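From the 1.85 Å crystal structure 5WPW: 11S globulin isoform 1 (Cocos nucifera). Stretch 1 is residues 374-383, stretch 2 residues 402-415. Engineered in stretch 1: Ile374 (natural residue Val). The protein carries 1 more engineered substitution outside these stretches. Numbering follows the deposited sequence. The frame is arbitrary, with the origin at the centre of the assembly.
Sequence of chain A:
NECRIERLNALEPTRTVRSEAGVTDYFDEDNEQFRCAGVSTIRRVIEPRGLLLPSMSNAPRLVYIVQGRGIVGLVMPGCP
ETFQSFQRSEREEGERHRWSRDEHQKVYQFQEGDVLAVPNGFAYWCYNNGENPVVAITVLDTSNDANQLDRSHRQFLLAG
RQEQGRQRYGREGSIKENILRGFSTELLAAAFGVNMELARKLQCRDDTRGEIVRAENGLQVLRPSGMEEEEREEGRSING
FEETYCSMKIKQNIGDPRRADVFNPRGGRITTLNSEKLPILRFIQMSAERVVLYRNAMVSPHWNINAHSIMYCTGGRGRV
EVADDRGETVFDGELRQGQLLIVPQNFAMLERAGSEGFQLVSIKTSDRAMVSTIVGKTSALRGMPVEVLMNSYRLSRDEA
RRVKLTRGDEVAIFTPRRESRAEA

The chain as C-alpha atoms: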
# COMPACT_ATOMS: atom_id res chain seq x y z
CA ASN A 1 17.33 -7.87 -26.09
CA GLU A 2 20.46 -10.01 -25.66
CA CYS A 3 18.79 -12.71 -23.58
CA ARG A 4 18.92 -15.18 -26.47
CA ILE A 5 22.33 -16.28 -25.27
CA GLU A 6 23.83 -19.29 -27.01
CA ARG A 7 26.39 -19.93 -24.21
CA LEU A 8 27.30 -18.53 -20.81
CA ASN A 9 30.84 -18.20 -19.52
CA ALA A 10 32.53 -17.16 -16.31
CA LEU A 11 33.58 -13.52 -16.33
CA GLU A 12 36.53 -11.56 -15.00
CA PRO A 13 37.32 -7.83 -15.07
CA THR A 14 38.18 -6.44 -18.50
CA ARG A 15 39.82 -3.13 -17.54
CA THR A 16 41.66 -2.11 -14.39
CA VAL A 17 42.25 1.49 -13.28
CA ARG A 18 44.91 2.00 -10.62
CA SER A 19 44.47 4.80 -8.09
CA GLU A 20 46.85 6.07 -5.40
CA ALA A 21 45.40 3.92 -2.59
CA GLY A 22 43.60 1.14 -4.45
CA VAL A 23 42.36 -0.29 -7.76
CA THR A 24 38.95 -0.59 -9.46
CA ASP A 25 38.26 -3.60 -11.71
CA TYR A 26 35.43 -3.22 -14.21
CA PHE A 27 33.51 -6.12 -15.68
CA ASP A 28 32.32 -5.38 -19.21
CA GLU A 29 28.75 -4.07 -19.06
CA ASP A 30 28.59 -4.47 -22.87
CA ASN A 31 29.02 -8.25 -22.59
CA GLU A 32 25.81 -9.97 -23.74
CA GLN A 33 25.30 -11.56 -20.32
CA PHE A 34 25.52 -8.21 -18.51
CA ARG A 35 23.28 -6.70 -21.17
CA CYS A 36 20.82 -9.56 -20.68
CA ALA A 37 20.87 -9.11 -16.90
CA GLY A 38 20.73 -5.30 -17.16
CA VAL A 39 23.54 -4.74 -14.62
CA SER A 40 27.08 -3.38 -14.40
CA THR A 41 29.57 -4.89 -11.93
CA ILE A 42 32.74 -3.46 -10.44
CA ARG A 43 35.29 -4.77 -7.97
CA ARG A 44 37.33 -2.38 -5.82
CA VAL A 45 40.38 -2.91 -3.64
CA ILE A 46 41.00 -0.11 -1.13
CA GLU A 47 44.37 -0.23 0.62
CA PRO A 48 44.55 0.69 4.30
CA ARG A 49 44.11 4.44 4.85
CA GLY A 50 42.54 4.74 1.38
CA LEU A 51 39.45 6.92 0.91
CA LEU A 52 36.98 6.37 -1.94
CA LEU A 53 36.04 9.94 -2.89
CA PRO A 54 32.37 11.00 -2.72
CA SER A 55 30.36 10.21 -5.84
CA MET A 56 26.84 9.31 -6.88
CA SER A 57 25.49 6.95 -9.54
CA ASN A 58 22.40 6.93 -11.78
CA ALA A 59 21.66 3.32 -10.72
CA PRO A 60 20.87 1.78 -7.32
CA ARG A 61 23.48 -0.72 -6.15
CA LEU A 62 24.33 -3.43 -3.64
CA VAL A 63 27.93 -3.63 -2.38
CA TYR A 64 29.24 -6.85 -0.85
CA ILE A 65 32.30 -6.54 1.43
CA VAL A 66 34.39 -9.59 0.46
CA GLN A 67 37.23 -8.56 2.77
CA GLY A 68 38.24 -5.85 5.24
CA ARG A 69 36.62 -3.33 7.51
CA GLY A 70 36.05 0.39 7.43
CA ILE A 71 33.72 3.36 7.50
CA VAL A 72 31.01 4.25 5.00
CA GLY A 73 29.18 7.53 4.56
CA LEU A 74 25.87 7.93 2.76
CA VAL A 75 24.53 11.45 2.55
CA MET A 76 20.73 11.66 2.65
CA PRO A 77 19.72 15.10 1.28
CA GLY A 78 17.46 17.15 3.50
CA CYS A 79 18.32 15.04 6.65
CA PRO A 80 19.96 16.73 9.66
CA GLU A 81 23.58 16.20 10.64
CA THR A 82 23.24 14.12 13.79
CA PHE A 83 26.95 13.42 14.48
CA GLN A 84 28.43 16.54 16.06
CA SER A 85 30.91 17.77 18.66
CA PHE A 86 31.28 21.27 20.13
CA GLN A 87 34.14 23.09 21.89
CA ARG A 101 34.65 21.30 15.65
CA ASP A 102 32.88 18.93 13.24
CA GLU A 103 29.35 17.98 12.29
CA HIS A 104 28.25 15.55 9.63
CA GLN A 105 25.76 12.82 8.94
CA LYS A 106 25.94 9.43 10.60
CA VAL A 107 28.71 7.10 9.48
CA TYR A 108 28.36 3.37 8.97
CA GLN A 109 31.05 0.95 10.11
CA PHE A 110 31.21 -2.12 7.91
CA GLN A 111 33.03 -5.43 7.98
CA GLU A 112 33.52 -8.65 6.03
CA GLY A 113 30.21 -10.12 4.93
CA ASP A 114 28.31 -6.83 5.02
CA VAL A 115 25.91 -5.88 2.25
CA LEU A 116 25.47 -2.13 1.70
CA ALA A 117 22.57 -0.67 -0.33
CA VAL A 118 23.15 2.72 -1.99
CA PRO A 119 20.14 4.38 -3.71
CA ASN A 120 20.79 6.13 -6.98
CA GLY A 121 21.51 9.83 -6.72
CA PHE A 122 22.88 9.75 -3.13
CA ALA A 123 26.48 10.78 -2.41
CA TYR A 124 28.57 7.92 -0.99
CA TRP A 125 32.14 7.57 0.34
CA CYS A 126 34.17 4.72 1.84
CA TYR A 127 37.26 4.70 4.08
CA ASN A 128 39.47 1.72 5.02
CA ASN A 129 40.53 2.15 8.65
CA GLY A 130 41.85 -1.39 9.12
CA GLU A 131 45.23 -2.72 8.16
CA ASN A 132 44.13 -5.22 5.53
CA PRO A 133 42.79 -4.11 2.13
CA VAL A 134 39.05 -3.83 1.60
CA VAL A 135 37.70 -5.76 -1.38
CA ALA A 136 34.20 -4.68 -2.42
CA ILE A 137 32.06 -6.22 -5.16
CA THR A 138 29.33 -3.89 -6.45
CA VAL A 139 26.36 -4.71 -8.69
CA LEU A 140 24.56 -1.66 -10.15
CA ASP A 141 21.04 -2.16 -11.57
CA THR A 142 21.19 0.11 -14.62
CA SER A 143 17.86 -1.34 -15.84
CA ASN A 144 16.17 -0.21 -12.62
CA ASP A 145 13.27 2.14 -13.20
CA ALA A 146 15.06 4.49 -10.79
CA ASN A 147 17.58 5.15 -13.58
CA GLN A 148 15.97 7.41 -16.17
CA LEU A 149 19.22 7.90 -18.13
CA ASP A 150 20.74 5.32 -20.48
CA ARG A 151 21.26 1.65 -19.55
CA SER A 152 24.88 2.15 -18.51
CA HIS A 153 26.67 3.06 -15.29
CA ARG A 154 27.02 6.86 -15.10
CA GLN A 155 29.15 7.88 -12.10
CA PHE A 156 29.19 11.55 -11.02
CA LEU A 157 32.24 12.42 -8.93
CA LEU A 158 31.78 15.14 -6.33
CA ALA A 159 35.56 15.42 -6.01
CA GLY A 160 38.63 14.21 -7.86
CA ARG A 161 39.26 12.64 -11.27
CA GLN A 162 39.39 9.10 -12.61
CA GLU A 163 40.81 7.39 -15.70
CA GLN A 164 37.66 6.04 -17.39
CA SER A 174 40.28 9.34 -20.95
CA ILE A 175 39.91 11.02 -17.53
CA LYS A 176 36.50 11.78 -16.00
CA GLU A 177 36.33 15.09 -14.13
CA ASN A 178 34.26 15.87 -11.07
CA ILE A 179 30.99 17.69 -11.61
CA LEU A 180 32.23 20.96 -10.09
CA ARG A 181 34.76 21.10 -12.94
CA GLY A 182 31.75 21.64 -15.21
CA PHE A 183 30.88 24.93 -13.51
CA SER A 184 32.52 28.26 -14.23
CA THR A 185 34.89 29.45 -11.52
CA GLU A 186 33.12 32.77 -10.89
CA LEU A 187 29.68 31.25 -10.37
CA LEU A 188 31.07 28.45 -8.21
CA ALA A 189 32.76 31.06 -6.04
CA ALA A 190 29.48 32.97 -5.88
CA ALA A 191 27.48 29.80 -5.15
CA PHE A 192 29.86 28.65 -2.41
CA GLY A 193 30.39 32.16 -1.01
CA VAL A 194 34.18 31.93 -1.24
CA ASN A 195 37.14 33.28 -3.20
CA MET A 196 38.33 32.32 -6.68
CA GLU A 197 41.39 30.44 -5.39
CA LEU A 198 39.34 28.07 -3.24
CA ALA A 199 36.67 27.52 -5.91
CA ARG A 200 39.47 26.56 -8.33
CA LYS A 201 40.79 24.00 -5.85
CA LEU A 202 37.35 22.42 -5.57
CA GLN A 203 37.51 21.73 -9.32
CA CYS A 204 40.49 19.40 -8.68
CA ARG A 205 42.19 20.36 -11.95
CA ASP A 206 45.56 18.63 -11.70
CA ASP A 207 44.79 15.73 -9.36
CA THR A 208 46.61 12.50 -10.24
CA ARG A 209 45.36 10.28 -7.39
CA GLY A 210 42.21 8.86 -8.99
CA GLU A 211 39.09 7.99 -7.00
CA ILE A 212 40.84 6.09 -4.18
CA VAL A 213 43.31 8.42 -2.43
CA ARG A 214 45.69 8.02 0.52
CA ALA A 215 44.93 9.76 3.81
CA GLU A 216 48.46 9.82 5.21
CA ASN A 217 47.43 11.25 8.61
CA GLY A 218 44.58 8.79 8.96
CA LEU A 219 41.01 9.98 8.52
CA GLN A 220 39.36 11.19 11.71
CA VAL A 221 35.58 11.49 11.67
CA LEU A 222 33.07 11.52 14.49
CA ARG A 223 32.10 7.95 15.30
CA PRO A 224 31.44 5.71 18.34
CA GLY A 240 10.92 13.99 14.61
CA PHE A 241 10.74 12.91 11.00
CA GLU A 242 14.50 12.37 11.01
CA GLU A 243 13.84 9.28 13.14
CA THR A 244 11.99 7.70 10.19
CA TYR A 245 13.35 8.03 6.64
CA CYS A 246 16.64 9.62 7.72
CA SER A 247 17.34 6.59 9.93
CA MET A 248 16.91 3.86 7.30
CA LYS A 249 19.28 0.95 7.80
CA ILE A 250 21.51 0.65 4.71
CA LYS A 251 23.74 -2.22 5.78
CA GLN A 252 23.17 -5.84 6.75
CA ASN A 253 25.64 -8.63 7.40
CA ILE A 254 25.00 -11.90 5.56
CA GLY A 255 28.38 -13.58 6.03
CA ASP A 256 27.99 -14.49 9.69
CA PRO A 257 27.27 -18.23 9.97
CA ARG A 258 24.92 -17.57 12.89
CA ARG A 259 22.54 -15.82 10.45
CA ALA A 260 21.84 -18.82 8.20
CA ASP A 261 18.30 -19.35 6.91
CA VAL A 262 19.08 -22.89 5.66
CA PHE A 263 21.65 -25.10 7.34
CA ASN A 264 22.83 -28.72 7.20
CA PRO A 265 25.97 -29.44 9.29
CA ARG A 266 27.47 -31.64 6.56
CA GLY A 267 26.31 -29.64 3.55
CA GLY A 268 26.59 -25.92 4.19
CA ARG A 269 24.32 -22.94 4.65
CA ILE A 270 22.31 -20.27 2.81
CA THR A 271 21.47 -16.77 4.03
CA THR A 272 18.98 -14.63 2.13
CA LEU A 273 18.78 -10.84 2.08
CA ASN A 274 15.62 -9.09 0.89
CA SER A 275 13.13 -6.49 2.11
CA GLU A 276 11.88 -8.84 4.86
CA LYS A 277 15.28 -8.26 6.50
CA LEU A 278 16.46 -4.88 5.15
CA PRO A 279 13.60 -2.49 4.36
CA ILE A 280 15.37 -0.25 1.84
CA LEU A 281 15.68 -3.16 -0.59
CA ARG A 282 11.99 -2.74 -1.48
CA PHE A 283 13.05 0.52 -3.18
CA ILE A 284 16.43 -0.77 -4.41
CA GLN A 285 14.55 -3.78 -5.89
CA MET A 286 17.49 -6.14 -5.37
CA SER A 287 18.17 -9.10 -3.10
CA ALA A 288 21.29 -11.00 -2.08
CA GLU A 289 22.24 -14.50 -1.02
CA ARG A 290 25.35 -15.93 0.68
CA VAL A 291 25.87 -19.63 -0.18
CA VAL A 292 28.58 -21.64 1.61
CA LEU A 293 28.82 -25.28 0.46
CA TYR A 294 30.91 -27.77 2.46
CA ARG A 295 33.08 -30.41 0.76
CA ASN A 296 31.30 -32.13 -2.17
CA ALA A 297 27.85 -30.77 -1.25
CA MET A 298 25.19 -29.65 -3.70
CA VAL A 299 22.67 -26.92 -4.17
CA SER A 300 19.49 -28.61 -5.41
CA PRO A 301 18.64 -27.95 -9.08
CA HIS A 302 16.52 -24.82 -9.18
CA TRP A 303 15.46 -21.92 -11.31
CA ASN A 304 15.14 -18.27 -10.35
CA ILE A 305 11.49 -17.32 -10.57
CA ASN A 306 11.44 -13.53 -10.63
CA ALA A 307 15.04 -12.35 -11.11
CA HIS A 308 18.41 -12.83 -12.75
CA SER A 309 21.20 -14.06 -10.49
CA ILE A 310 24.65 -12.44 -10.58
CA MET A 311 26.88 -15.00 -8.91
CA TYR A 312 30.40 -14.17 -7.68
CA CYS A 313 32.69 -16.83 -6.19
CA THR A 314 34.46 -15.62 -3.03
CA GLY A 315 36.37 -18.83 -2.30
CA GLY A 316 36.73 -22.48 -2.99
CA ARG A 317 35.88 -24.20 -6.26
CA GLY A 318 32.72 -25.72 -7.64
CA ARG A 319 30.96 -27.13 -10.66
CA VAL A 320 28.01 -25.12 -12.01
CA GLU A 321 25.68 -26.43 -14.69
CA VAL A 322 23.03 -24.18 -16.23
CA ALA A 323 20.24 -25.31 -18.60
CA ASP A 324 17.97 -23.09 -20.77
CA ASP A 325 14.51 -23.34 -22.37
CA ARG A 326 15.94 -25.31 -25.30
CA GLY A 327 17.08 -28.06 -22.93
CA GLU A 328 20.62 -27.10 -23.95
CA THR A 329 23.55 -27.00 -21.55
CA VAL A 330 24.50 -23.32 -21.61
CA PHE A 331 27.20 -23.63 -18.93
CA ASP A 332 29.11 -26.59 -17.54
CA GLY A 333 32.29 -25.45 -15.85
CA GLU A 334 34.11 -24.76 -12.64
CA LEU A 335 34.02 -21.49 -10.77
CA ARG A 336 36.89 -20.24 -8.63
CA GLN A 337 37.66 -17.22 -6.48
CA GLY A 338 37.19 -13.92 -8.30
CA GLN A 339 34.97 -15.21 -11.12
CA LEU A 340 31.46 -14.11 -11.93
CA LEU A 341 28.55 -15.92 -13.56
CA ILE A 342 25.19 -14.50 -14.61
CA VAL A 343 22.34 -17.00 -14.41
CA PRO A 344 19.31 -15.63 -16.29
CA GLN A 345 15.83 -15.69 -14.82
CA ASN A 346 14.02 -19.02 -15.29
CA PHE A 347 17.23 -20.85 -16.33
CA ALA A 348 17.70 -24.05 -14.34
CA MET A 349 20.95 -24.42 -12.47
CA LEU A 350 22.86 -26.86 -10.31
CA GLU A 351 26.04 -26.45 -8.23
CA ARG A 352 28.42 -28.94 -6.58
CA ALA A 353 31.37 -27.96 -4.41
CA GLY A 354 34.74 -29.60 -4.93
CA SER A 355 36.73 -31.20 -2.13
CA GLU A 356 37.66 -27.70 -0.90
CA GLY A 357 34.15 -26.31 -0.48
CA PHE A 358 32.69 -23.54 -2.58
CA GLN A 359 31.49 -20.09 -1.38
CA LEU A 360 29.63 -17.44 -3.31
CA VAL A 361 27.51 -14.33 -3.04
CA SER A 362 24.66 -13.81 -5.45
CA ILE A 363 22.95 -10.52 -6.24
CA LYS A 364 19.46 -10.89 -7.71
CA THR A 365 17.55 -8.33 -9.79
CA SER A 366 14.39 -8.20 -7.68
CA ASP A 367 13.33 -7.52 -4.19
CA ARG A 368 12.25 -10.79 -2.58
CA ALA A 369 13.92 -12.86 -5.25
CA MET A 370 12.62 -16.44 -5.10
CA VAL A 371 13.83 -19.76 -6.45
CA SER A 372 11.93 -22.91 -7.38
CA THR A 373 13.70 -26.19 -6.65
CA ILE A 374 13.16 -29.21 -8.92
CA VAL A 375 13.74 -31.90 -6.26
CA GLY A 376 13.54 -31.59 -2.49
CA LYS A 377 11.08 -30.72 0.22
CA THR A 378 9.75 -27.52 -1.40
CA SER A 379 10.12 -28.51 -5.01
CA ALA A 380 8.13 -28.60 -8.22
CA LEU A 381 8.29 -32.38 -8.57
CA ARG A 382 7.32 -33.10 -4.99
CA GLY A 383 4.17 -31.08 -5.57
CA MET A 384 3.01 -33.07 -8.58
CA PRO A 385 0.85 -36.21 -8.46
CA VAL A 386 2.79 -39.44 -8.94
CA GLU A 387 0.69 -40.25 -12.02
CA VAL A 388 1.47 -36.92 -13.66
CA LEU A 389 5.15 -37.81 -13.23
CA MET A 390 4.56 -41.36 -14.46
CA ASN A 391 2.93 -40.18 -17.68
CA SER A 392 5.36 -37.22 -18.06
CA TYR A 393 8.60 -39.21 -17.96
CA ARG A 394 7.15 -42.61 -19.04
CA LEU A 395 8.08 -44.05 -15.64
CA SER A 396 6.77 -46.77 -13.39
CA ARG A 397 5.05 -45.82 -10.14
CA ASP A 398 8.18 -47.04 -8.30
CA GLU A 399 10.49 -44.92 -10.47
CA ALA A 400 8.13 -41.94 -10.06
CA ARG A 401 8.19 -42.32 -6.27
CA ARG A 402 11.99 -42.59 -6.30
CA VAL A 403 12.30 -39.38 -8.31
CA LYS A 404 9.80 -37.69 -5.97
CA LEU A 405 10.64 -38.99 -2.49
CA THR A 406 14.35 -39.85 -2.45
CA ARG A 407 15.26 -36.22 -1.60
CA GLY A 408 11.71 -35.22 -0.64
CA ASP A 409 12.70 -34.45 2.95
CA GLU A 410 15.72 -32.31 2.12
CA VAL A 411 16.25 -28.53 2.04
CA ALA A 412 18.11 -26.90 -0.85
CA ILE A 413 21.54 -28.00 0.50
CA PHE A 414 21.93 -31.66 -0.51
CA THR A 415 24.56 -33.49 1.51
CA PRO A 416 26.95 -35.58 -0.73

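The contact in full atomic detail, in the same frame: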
# COMPACT_ATOMS: atom_id res chain seq x y z
N ILE A 374 13.72 -28.14 -8.10
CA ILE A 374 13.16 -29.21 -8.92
C ILE A 374 12.91 -30.46 -8.09
O ILE A 374 11.85 -31.08 -8.23
CB ILE A 374 14.10 -29.50 -10.11
CG1 ILE A 374 14.25 -28.24 -10.96
CG2 ILE A 374 13.54 -30.59 -11.00
CD1 ILE A 374 15.10 -28.41 -12.20
N VAL A 375 13.86 -30.82 -7.23
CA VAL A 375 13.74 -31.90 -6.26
C VAL A 375 13.97 -31.34 -4.86
O VAL A 375 14.65 -30.33 -4.68
CB VAL A 375 14.75 -33.04 -6.54
CG1 VAL A 375 14.19 -33.97 -7.60
CG2 VAL A 375 16.10 -32.47 -6.95
N GLY A 376 13.38 -32.00 -3.87
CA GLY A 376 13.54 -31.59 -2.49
C GLY A 376 12.21 -31.25 -1.86
O GLY A 376 11.15 -31.35 -2.47
N LYS A 377 12.29 -30.81 -0.60
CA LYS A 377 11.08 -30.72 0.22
C LYS A 377 10.11 -29.65 -0.29
O LYS A 377 8.90 -29.78 -0.10
CB LYS A 377 11.47 -30.48 1.68
CG LYS A 377 11.93 -29.08 2.03
CD LYS A 377 11.53 -28.74 3.46
CE LYS A 377 12.29 -29.62 4.46
NZ LYS A 377 11.49 -29.91 5.69
N THR A 378 10.61 -28.61 -0.95
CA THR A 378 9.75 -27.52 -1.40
C THR A 378 9.67 -27.42 -2.92
O THR A 378 9.54 -26.33 -3.47
CB THR A 378 10.23 -26.19 -0.83
OG1 THR A 378 11.58 -25.95 -1.25
CG2 THR A 378 10.19 -26.18 0.68
N SER A 379 9.75 -28.55 -3.61
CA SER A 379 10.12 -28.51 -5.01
C SER A 379 8.92 -28.70 -5.93
O SER A 379 7.83 -29.08 -5.51
CB SER A 379 11.16 -29.58 -5.32
OG SER A 379 10.59 -30.86 -5.19
N ALA A 380 9.17 -28.45 -7.21
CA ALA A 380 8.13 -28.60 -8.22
C ALA A 380 7.69 -30.06 -8.35
O ALA A 380 6.49 -30.35 -8.43
CB ALA A 380 8.66 -28.09 -9.56
N LEU A 381 8.65 -30.98 -8.38
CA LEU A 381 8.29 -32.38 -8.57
C LEU A 381 7.58 -32.93 -7.35
O LEU A 381 6.61 -33.69 -7.48
CB LEU A 381 9.53 -33.20 -8.93
CG LEU A 381 10.05 -32.81 -10.32
CD1 LEU A 381 11.08 -33.81 -10.83
CD2 LEU A 381 8.91 -32.66 -11.32
N ARG A 382 8.01 -32.55 -6.16
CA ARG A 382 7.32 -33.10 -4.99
C ARG A 382 5.87 -32.64 -4.93
O ARG A 382 5.07 -33.29 -4.26
CB ARG A 382 8.03 -32.71 -3.70
CG ARG A 382 7.69 -33.71 -2.59
CD ARG A 382 8.68 -33.73 -1.48
NE ARG A 382 8.42 -32.68 -0.51
CZ ARG A 382 7.50 -32.74 0.45
NH1 ARG A 382 7.34 -31.73 1.29
NH2 ARG A 382 6.73 -33.82 0.56
N GLY A 383 5.53 -31.56 -5.62
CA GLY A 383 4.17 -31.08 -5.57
C GLY A 383 3.24 -31.69 -6.57
O GLY A 383 2.04 -31.41 -6.54
N ARG A 402 10.57 -42.79 -6.61
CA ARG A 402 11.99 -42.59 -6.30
C ARG A 402 12.44 -41.20 -6.72
O ARG A 402 13.19 -40.54 -6.00
CB ARG A 402 12.84 -43.66 -6.98
CG ARG A 402 12.99 -44.92 -6.14
CD ARG A 402 12.91 -46.17 -7.00
NE ARG A 402 14.05 -46.31 -7.91
CZ ARG A 402 14.00 -46.97 -9.06
NH1 ARG A 402 12.87 -47.56 -9.44
NH2 ARG A 402 15.08 -47.04 -9.82
N VAL A 403 11.97 -40.73 -7.88
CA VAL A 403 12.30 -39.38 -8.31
C VAL A 403 11.73 -38.36 -7.33
O VAL A 403 12.36 -37.35 -7.02
CB VAL A 403 11.78 -39.15 -9.74
CG1 VAL A 403 11.60 -37.67 -10.04
CG2 VAL A 403 12.70 -39.80 -10.76
N LYS A 404 10.55 -38.65 -6.78
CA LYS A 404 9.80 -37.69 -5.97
C LYS A 404 10.21 -37.71 -4.50
O LYS A 404 10.30 -36.65 -3.87
CB LYS A 404 8.31 -37.97 -6.14
CG LYS A 404 7.38 -37.24 -5.23
CD LYS A 404 5.99 -37.23 -5.86
CE LYS A 404 4.95 -36.72 -4.90
NZ LYS A 404 3.61 -36.74 -5.54
N LEU A 405 10.49 -38.88 -3.93
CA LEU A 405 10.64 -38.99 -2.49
C LEU A 405 12.06 -39.23 -2.02
O LEU A 405 12.31 -39.11 -0.82
CB LEU A 405 9.72 -40.10 -1.96
CG LEU A 405 8.25 -39.84 -2.33
CD1 LEU A 405 7.34 -40.94 -1.83
CD2 LEU A 405 7.80 -38.48 -1.80
N THR A 406 13.01 -39.54 -2.91
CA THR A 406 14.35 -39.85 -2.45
C THR A 406 14.97 -38.67 -1.71
O THR A 406 15.59 -38.84 -0.66
CB THR A 406 15.25 -40.28 -3.61
OG1 THR A 406 14.74 -41.49 -4.19
CG2 THR A 406 16.65 -40.55 -3.08
N ARG A 407 14.80 -37.46 -2.25
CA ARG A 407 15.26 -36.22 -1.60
C ARG A 407 14.11 -35.42 -1.00
O ARG A 407 14.32 -34.26 -0.61
CB ARG A 407 16.00 -35.34 -2.61
CG ARG A 407 17.25 -35.95 -3.14
CD ARG A 407 18.38 -35.67 -2.21
NE ARG A 407 19.60 -35.48 -2.98
CZ ARG A 407 20.81 -35.74 -2.52
NH1 ARG A 407 20.95 -36.18 -1.28
NH2 ARG A 407 21.87 -35.53 -3.28
N GLY A 408 12.91 -35.99 -0.94
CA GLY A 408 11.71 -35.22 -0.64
C GLY A 408 11.69 -34.59 0.73
O GLY A 408 10.85 -33.72 0.98
N ASP A 409 12.59 -35.00 1.61
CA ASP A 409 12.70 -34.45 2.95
C ASP A 409 13.73 -33.34 3.06
O ASP A 409 13.82 -32.70 4.12
CB ASP A 409 13.08 -35.55 3.95
CG ASP A 409 11.88 -36.26 4.52
OD1 ASP A 409 10.75 -35.76 4.35
OD2 ASP A 409 12.08 -37.33 5.13
N GLU A 410 14.51 -33.10 2.01
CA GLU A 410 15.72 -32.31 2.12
C GLU A 410 15.53 -30.88 1.64
O GLU A 410 14.87 -30.64 0.63
CB GLU A 410 16.86 -32.95 1.32
CG GLU A 410 17.60 -33.96 2.16
CD GLU A 410 18.54 -34.84 1.38
OE1 GLU A 410 18.22 -36.03 1.21
OE2 GLU A 410 19.61 -34.35 0.98
N VAL A 411 16.12 -29.94 2.39
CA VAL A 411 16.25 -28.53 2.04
C VAL A 411 17.14 -28.37 0.82
O VAL A 411 17.62 -29.36 0.27
CB VAL A 411 16.81 -27.73 3.24
CG1 VAL A 411 15.87 -27.80 4.41
CG2 VAL A 411 18.20 -28.26 3.65
N ALA A 412 17.40 -27.13 0.41
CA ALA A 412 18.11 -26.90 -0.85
C ALA A 412 19.56 -27.38 -0.82
O ALA A 412 20.15 -27.59 -1.89
CB ALA A 412 18.08 -25.41 -1.20
N ILE A 413 20.15 -27.57 0.36
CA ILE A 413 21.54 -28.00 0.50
C ILE A 413 21.53 -29.52 0.63
O ILE A 413 21.13 -30.06 1.67
CB ILE A 413 22.23 -27.35 1.70
CG1 ILE A 413 22.25 -25.83 1.57
CG2 ILE A 413 23.68 -27.88 1.84
CD1 ILE A 413 23.55 -25.29 0.98
N PHE A 414 21.96 -30.20 -0.42
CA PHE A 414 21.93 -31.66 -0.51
C PHE A 414 23.28 -32.20 -0.06
O PHE A 414 24.31 -31.92 -0.70
CB PHE A 414 21.63 -32.09 -1.94
CG PHE A 414 20.19 -31.97 -2.33
CD1 PHE A 414 19.22 -31.59 -1.42
CD2 PHE A 414 19.80 -32.25 -3.63
CE1 PHE A 414 17.89 -31.48 -1.80
CE2 PHE A 414 18.46 -32.15 -4.02
CZ PHE A 414 17.51 -31.77 -3.11
N THR A 415 23.29 -32.95 1.03
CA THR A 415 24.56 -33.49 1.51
C THR A 415 25.01 -34.64 0.61
O THR A 415 24.21 -35.50 0.24
CB THR A 415 24.43 -33.98 2.95
OG1 THR A 415 23.17 -34.65 3.13
CG2 THR A 415 24.50 -32.80 3.88
O HOH W 1 15.95 -29.24 -2.59

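Two segments can pack closely when backbone carbonyls supply the polar contacts and side-chain conformations are fitted around them, as residues 374-383 and 402-415 of this coconut 11S globulin illustrate. A single direct hydrogen bond joins them, from Lys377 N to Glu410 O (2.9 Å), where a turn from Gly376 to Ser379 meets another from Arg407 to Glu410. Around it, CA-H...O contacts run from Gly376 CA to Arg407 O (3.4 Å) and from Lys377 CA to Gly408 O (3.1 Å). Lys377 bends (chi1 and chi3 p), placing CE 3.5 Å from Asp409 O and 4.0 Å from Val411 CG1. Glycine is needed at Gly376: with phi 120° and psi -177°, a CB would jam against the preceding carbonyl and lie 3.1 Å from Glu410 O. At Gly408, a CB would come equally close to Arg382 CD.

Arg382 leaves its backbone sideways; chi1 and chi2 are t, then chi3 turns to p, and NE and NH1 both donate to Lys377 O (3.0 and 2.9 Å). Gly408 O lies over one guanidinium face. Lys404, every chi t, passes CE 3.5 Å from Arg382 O. Buried Val375, chi1 m, sets CG2 3.8 Å from Phe414 CE2, while Leu381 CD1 meets Val403 CG1 at 4.0 Å; these apolar side chains need no polar partner.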